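Local coordinates for D-alanyl-D-alanine carboxypeptidase DacB2 (Mycobacterium tuberculosis H37Rv, PDB 4RYE), which acts as a serine D,D-carboxypeptidase that probably cleaves the terminal D-Ala-D-Ala of peptidoglycan stem peptides in cell wall biogenesis, at residues 69-83 with 101-113. Residues are numbered along the deposited sequence; the frame is centred on the assembly and turned at random.
Sequences ADVADTQAECNCVGV and VSGNDAANTLAHM
D73 and C80 mark where the loop 69-83 comes nearest to 101-113, their CA atoms lying 5.2 Å from that of T109 and 4.3 Å from that of G103. Between them the loop runs over the first turns of helix 104-113, which begins within the S-x-N motif, S102-G103-N104, of the fold shared by penicillin-binding proteins and serine beta-lactamases; G103 is the N-cap, and S102 is probably catalytic. N79 follows a cis peptide bond; its carbonyl O takes the backbone N of N104 at 2.8 Å, nearly straight at 172°, while its ND2 reaches V101 O. The amide of N104 is shared: ND2 donates to E77 O at 2.9 Å, from above that carbonyl's plane, and OD1 accepts from K50, the likely proton acceptor. An asparagine suits the place because it can donate to the loop and accept from the lysine at once.

D105 is buried under the returning loop. Its CG sits between the backbone N and the carbonyl carbon (chi1 53°), which raises the carboxylate to a row of peptide N-H groups. OD1 accepts V81 N through its syn lone pair at 2.9 Å; OD2 takes G82 N on its syn lone pair and V83 N from above the carboxylate plane, probably stabilising the charge. At G82 a side chain would press on V81 O, so glycine fits. V81 CB and CG2 lie against V101 CG2, and CG1 against A106 CB.

At the far end D70 forms an Asx motif, OD1 accepting D73 N. Aspartate suits position 73 because one oxygen ties this turn to the helix: OD2 accepts D70 N from above the carboxylate plane, and its syn lone pair meets H112 ND1 in the ring plane, 2.8 Å away at 176°.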
loop_
_atom_site.group_PDB
_atom_site.type_symbol
_atom_site.label_atom_id
_atom_site.label_comp_id
_atom_site.label_asym_id
_atom_site.label_seq_id
_atom_site.Cartn_x
_atom_site.Cartn_y
_atom_site.Cartn_z
ATOM N N ALA A 69 11.380 -7.077 20.569
ATOM C CA ALA A 69 10.772 -8.118 19.753
ATOM C C ALA A 69 10.816 -9.466 20.450
ATOM O O ALA A 69 11.824 -9.832 21.067
ATOM C CB ALA A 69 11.463 -8.207 18.424
ATOM N N ASP A 70 9.730 -10.220 20.361
ATOM C CA ASP A 70 9.774 -11.582 20.890
ATOM C C ASP A 70 9.819 -12.605 19.757
ATOM O O ASP A 70 9.743 -12.239 18.583
ATOM C CB ASP A 70 8.644 -11.853 21.893
ATOM C CG ASP A 70 7.269 -11.569 21.331
ATOM O OD1 ASP A 70 7.023 -11.880 20.144
ATOM O OD2 ASP A 70 6.423 -11.038 22.087
ATOM N N VAL A 71 9.963 -13.879 20.110
ATOM C CA VAL A 71 10.117 -14.939 19.116
ATOM C C VAL A 71 8.960 -14.981 18.125
ATOM O O VAL A 71 9.179 -15.113 16.916
ATOM C CB VAL A 71 10.326 -16.316 19.786
ATOM C CG1 VAL A 71 10.240 -17.437 18.762
ATOM C CG2 VAL A 71 11.671 -16.343 20.469
ATOM N N ALA A 72 7.737 -14.834 18.628
ATOM C CA ALA A 72 6.545 -14.871 17.778
ATOM C C ALA A 72 6.553 -13.794 16.691
ATOM O O ALA A 72 6.046 -14.010 15.583
ATOM C CB ALA A 72 5.290 -14.756 18.627
ATOM N N ASP A 73 7.131 -12.636 17.006
ATOM C CA ASP A 73 7.188 -11.516 16.063
ATOM C C ASP A 73 8.009 -11.846 14.817
ATOM O O ASP A 73 7.875 -11.188 13.795
ATOM C CB ASP A 73 7.803 -10.280 16.730
ATOM C CG ASP A 73 6.972 -9.758 17.880
ATOM O OD1 ASP A 73 5.765 -10.070 17.921
ATOM O OD2 ASP A 73 7.520 -9.021 18.733
ATOM N N THR A 74 8.867 -12.857 14.918
ATOM C CA THR A 74 9.891 -13.106 13.903
ATOM C C THR A 74 9.652 -14.370 13.085
ATOM O O THR A 74 10.545 -14.818 12.365
ATOM C CB THR A 74 11.291 -13.221 14.551
ATOM O OG1 THR A 74 11.349 -14.394 15.379
ATOM C CG2 THR A 74 11.589 -11.996 15.394
ATOM N N GLN A 75 8.451 -14.935 13.176
ATOM C CA GLN A 75 8.204 -16.263 12.610
ATOM C C GLN A 75 7.335 -16.325 11.353
ATOM O O GLN A 75 7.054 -17.413 10.850
ATOM C CB GLN A 75 7.636 -17.207 13.674
ATOM C CG GLN A 75 8.654 -17.672 14.702
ATOM C CD GLN A 75 8.081 -18.694 15.665
ATOM O OE1 GLN A 75 7.816 -18.387 16.827
ATOM N NE2 GLN A 75 7.892 -19.918 15.187
ATOM N N ALA A 76 6.914 -15.179 10.833
ATOM C CA ALA A 76 6.133 -15.190 9.599
ATOM C C ALA A 76 7.039 -15.422 8.394
ATOM O O ALA A 76 8.244 -15.173 8.459
ATOM C CB ALA A 76 5.359 -13.906 9.440
ATOM N N GLU A 77 6.463 -15.902 7.296
ATOM C CA GLU A 77 7.215 -16.055 6.057
ATOM C C GLU A 77 7.703 -14.690 5.547
ATOM O O GLU A 77 7.173 -13.645 5.925
ATOM C CB GLU A 77 6.366 -16.760 4.994
ATOM C CG GLU A 77 5.099 -16.009 4.610
ATOM C CD GLU A 77 4.271 -16.734 3.556
ATOM O OE1 GLU A 77 4.466 -16.459 2.351
ATOM O OE2 GLU A 77 3.416 -17.565 3.934
ATOM N N CYS A 78 8.723 -14.710 4.694
ATOM C CA CYS A 78 9.295 -13.490 4.125
ATOM C C CYS A 78 8.298 -12.840 3.148
ATOM O O CYS A 78 7.343 -13.508 2.741
ATOM C CB CYS A 78 10.641 -13.820 3.464
ATOM S SG CYS A 78 11.884 -14.434 4.646
ATOM N N ASN A 79 8.457 -11.564 2.767
ATOM C CA ASN A 79 9.570 -10.658 3.090
ATOM C C ASN A 79 9.799 -10.361 4.564
ATOM O O ASN A 79 8.853 -10.157 5.322
ATOM C CB ASN A 79 9.366 -9.318 2.369
ATOM C CG ASN A 79 9.643 -9.403 0.879
ATOM O OD1 ASN A 79 9.969 -10.467 0.357
ATOM N ND2 ASN A 79 9.508 -8.278 0.186
ATOM N N CYS A 80 11.069 -10.326 4.954
ATOM C CA CYS A 80 11.452 -9.934 6.305
ATOM C C CYS A 80 12.479 -8.806 6.258
ATOM O O CYS A 80 13.393 -8.831 5.435
ATOM C CB CYS A 80 12.018 -11.143 7.067
ATOM S SG CYS A 80 10.771 -12.380 7.532
ATOM N N VAL A 81 12.331 -7.816 7.128
ATOM C CA VAL A 81 13.328 -6.753 7.220
ATOM C C VAL A 81 14.498 -7.224 8.086
ATOM O O VAL A 81 15.622 -6.736 7.951
ATOM C CB VAL A 81 12.730 -5.420 7.745
ATOM C CG1 VAL A 81 12.282 -5.547 9.201
ATOM C CG2 VAL A 81 13.726 -4.264 7.573
ATOM N N GLY A 82 14.233 -8.195 8.959
ATOM C CA GLY A 82 15.269 -8.787 9.782
ATOM C C GLY A 82 15.137 -8.495 11.268
ATOM O O GLY A 82 16.139 -8.390 11.980
ATOM N N VAL A 83 13.899 -8.367 11.738
ATOM C CA VAL A 83 13.628 -8.287 13.175
ATOM C C VAL A 83 14.183 -9.521 13.894
ATOM O O VAL A 83 14.031 -10.651 13.418
ATOM C CB VAL A 83 12.115 -8.173 13.437
ATOM C CG1 VAL A 83 11.802 -8.284 14.932
ATOM C CG2 VAL A 83 11.583 -6.875 12.855
ATOM N N VAL A 101 10.417 -2.353 2.549
ATOM C CA VAL A 101 10.709 -3.719 2.107
ATOM C C VAL A 101 9.576 -4.713 2.387
ATOM O O VAL A 101 9.765 -5.928 2.248
ATOM C CB VAL A 101 12.047 -4.257 2.683
ATOM C CG1 VAL A 101 13.200 -3.316 2.352
ATOM C CG2 VAL A 101 11.943 -4.475 4.184
ATOM N N SER A 102 8.407 -4.194 2.766
ATOM C CA SER A 102 7.222 -5.020 3.003
ATOM C C SER A 102 7.481 -6.114 4.042
ATOM O O SER A 102 7.063 -7.263 3.870
ATOM C CB SER A 102 6.742 -5.661 1.698
ATOM O OG SER A 102 5.356 -5.951 1.770
ATOM N N GLY A 103 8.166 -5.757 5.123
ATOM C CA GLY A 103 8.582 -6.739 6.111
ATOM C C GLY A 103 7.403 -7.266 6.904
ATOM O O GLY A 103 6.739 -6.503 7.595
ATOM N N ASN A 104 7.139 -8.568 6.809
ATOM C CA ASN A 104 6.049 -9.162 7.574
ATOM C C ASN A 104 6.417 -9.203 9.049
ATOM O O ASN A 104 5.548 -9.084 9.913
ATOM C CB ASN A 104 5.720 -10.565 7.055
ATOM C CG ASN A 104 5.124 -10.534 5.662
ATOM O OD1 ASN A 104 4.295 -9.678 5.361
ATOM N ND2 ASN A 104 5.553 -11.451 4.803
ATOM N N ASP A 105 7.707 -9.368 9.331
ATOM C CA ASP A 105 8.194 -9.330 10.707
ATOM C C ASP A 105 8.012 -7.930 11.290
ATOM O O ASP A 105 7.701 -7.776 12.468
ATOM C CB ASP A 105 9.646 -9.819 10.814
ATOM C CG ASP A 105 10.596 -9.099 9.860
ATOM O OD1 ASP A 105 10.123 -8.369 8.956
ATOM O OD2 ASP A 105 11.829 -9.282 10.013
ATOM N N ALA A 106 8.173 -6.911 10.453
ATOM C CA ALA A 106 7.914 -5.538 10.868
ATOM C C ALA A 106 6.428 -5.334 11.187
ATOM O O ALA A 106 6.073 -4.675 12.171
ATOM C CB ALA A 106 8.353 -4.581 9.780
ATOM N N ALA A 107 5.564 -5.886 10.340
ATOM C CA ALA A 107 4.128 -5.821 10.573
ATOM C C ALA A 107 3.743 -6.504 11.880
ATOM O O ALA A 107 2.971 -5.965 12.669
ATOM C CB ALA A 107 3.355 -6.431 9.402
ATOM N N ASN A 108 4.256 -7.703 12.111
ATOM C CA ASN A 108 3.879 -8.413 13.324
ATOM C C ASN A 108 4.438 -7.758 14.592
ATOM O O ASN A 108 3.837 -7.853 15.665
ATOM C CB ASN A 108 4.248 -9.902 13.223
ATOM C CG ASN A 108 3.447 -10.619 12.144
ATOM O OD1 ASN A 108 2.331 -10.208 11.814
ATOM N ND2 ASN A 108 4.014 -11.675 11.583
ATOM N N THR A 109 5.575 -7.080 14.464
ATOM C CA THR A 109 6.186 -6.416 15.607
ATOM C C THR A 109 5.465 -5.102 15.910
ATOM O O THR A 109 5.331 -4.712 17.067
ATOM C CB THR A 109 7.706 -6.204 15.412
ATOM O OG1 THR A 109 8.303 -7.436 14.982
ATOM C CG2 THR A 109 8.368 -5.790 16.731
ATOM N N LEU A 110 4.981 -4.432 14.871
ATOM C CA LEU A 110 4.101 -3.286 15.069
ATOM C C LEU A 110 2.799 -3.724 15.731
ATOM O O LEU A 110 2.291 -3.045 16.611
ATOM C CB LEU A 110 3.805 -2.597 13.737
ATOM C CG LEU A 110 4.935 -1.700 13.221
ATOM C CD1 LEU A 110 4.670 -1.262 11.777
ATOM C CD2 LEU A 110 5.138 -0.481 14.130
ATOM N N ALA A 111 2.272 -4.875 15.319
ATOM C CA ALA A 111 1.044 -5.395 15.919
ATOM C C ALA A 111 1.258 -5.692 17.400
ATOM O O ALA A 111 0.353 -5.513 18.211
ATOM C CB ALA A 111 0.571 -6.640 15.189
ATOM N N HIS A 112 2.459 -6.154 17.739
ATOM C CA HIS A 112 2.873 -6.342 19.130
ATOM C C HIS A 112 2.734 -5.019 19.904
ATOM O O HIS A 112 2.089 -4.984 20.959
ATOM C CB HIS A 112 4.311 -6.902 19.168
ATOM C CG HIS A 112 4.886 -7.084 20.542
ATOM N ND1 HIS A 112 6.068 -7.761 20.761
ATOM C CD2 HIS A 112 4.465 -6.663 21.761
ATOM C CE1 HIS A 112 6.346 -7.755 22.052
ATOM N NE2 HIS A 112 5.395 -7.091 22.680
HETATM N N MSE A 113 3.324 -3.943 19.382
HETATM C CA MSE A 113 3.211 -2.617 20.006
HETATM C C MSE A 113 1.768 -2.137 20.125
HETATM O O MSE A 113 1.441 -1.373 21.020
HETATM C CB MSE A 113 4.010 -1.569 19.225
HETATM C CG MSE A 113 5.485 -1.864 19.143
HETATM SE SE MSE A 113 6.517 -0.417 18.306
HETATM C CE MSE A 113 6.208 0.913 19.702
HETATM O O HOH W 1 2.667 -9.928 16.818
HETATM O O HOH W 2 12.567 -11.718 11.284
#